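Local coordinates for 16L protein (Yaba-like disease virus, PDB 6TQP) that probably inhibits apoptosis of the infected host cell as a poxviral member of the Bcl-2 fold family, at residues N18-F22 with K33-S37. Sequence-based numbering, arbitrary orientation.
Sequences NVIVF and KKMLS
Lys34 opens the contact by bringing its backbone carbonyl to the rim of the Phe22 ring, where the loop joining the first two helices of this all-helical, Bcl-2-like fold passes back over helix 12-27. Lys34 O lies in the ring plane, 3.5 Å from Phe22 CD2, so the partly positive aromatic edge faces a carbonyl oxygen. The long, poorly ordered side chain of Lys34 runs along the helix toward Asn18 and bends at its last torsion; its ammonium comes near the Asn18 amide without bonding to it, and the amide nitrogen is held instead by Glu40 of helix 38-68. Met35 starts out pointing away from the helix, but its chain bends at chi2 (-62°), which brings SD to 4.0 Å from Phe22 CE2. This is a Met-aromatic contact made at the ring edge, 86° off the normal. Leu36 turns inward and lies over one face of the ring. Phe22 has CG opposite its backbone N (chi1 -176°), which turns that face toward this leucine, and Leu44 of helix 38-68 touches both side chains. No hydrogen bond links the two segments. The Leu36 methyls divide the work: CD1 makes a CH-pi contact 4.0 Å from the Phe22 ring centroid, while CD2 rests 3.8 Å from both Phe22 CB and Asn18 O, the carbonyl that accepts the helical hydrogen bond from Phe22 N.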
loop_
_atom_site.group_PDB
_atom_site.type_symbol
_atom_site.label_atom_id
_atom_site.label_comp_id
_atom_site.label_asym_id
_atom_site.label_seq_id
_atom_site.Cartn_x
_atom_site.Cartn_y
_atom_site.Cartn_z
ATOM N N ASN A 18 5.446 -8.309 6.312
ATOM C CA ASN A 18 6.608 -7.705 6.956
ATOM C C ASN A 18 7.199 -6.612 6.089
ATOM O O ASN A 18 7.604 -5.555 6.593
ATOM C CB ASN A 18 7.655 -8.775 7.255
ATOM C CG ASN A 18 7.276 -9.626 8.428
ATOM O OD1 ASN A 18 6.436 -9.231 9.237
ATOM N ND2 ASN A 18 7.896 -10.795 8.550
ATOM N N VAL A 19 7.241 -6.837 4.774
ATOM C CA VAL A 19 7.843 -5.860 3.870
ATOM C C VAL A 19 7.030 -4.571 3.867
ATOM O O VAL A 19 7.584 -3.464 3.874
ATOM C CB VAL A 19 7.979 -6.460 2.453
ATOM C CG1 VAL A 19 8.284 -5.369 1.431
ATOM C CG2 VAL A 19 9.076 -7.525 2.428
ATOM N N ILE A 20 5.701 -4.689 3.872
ATOM C CA ILE A 20 4.855 -3.500 3.786
ATOM C C ILE A 20 4.998 -2.650 5.046
ATOM O O ILE A 20 5.153 -1.423 4.970
ATOM C CB ILE A 20 3.398 -3.910 3.532
ATOM C CG1 ILE A 20 3.284 -4.533 2.132
ATOM C CG2 ILE A 20 2.462 -2.694 3.652
ATOM C CD1 ILE A 20 1.952 -5.192 1.857
ATOM N N VAL A 21 4.944 -3.284 6.216
ATOM C CA VAL A 21 5.083 -2.538 7.465
ATOM C C VAL A 21 6.436 -1.851 7.513
ATOM O O VAL A 21 6.541 -0.674 7.875
ATOM C CB VAL A 21 4.872 -3.471 8.670
ATOM C CG1 VAL A 21 5.163 -2.737 9.995
ATOM C CG2 VAL A 21 3.454 -4.008 8.653
ATOM N N PHE A 22 7.491 -2.576 7.139
ATOM C CA PHE A 22 8.827 -1.996 7.116
ATOM C C PHE A 22 8.887 -0.806 6.168
ATOM O O PHE A 22 9.420 0.257 6.511
ATOM C CB PHE A 22 9.834 -3.065 6.706
ATOM C CG PHE A 22 11.262 -2.601 6.745
ATOM C CD1 PHE A 22 11.808 -1.918 5.671
ATOM C CD2 PHE A 22 12.058 -2.860 7.849
ATOM C CE1 PHE A 22 13.127 -1.493 5.697
ATOM C CE2 PHE A 22 13.378 -2.435 7.886
ATOM C CZ PHE A 22 13.913 -1.748 6.813
ATOM N N LYS A 33 11.373 -1.243 13.950
ATOM C CA LYS A 33 11.377 -2.092 15.135
ATOM C C LYS A 33 11.904 -3.485 14.841
ATOM O O LYS A 33 12.504 -4.115 15.718
ATOM C CB LYS A 33 9.963 -2.178 15.718
ATOM C CG LYS A 33 9.420 -0.821 16.127
ATOM C CD LYS A 33 8.236 -0.919 17.080
ATOM C CE LYS A 33 8.192 0.273 18.032
ATOM N NZ LYS A 33 8.707 1.543 17.434
ATOM N N LYS A 34 11.706 -3.961 13.615
ATOM C CA LYS A 34 12.138 -5.277 13.177
ATOM C C LYS A 34 12.750 -5.127 11.793
ATOM O O LYS A 34 12.233 -4.374 10.961
ATOM C CB LYS A 34 10.958 -6.270 13.153
ATOM C CG LYS A 34 11.337 -7.706 12.814
ATOM C CD LYS A 34 10.274 -8.690 13.299
ATOM C CE LYS A 34 10.623 -10.131 12.945
ATOM N NZ LYS A 34 10.450 -10.427 11.490
ATOM N N MET A 35 13.864 -5.819 11.560
ATOM C CA MET A 35 14.529 -5.768 10.268
ATOM C C MET A 35 13.997 -6.897 9.392
ATOM O O MET A 35 13.129 -7.673 9.795
ATOM C CB MET A 35 16.049 -5.842 10.442
ATOM C CG MET A 35 16.645 -4.656 11.223
ATOM S SD MET A 35 16.391 -3.059 10.420
ATOM C CE MET A 35 17.409 -3.217 8.948
ATOM N N LEU A 36 14.499 -6.984 8.167
ATOM C CA LEU A 36 13.967 -7.928 7.197
ATOM C C LEU A 36 14.940 -9.076 6.963
ATOM O O LEU A 36 16.159 -8.929 7.107
ATOM C CB LEU A 36 13.655 -7.233 5.865
ATOM C CG LEU A 36 12.625 -6.104 5.925
ATOM C CD1 LEU A 36 12.429 -5.497 4.554
ATOM C CD2 LEU A 36 11.291 -6.588 6.491
ATOM N N SER A 37 14.374 -10.222 6.598
ATOM C CA SER A 37 15.160 -11.346 6.138
ATOM C C SER A 37 15.757 -11.046 4.770
ATOM O O SER A 37 15.414 -10.065 4.113
ATOM C CB SER A 37 14.295 -12.594 6.027
ATOM O OG SER A 37 13.322 -12.387 5.014
#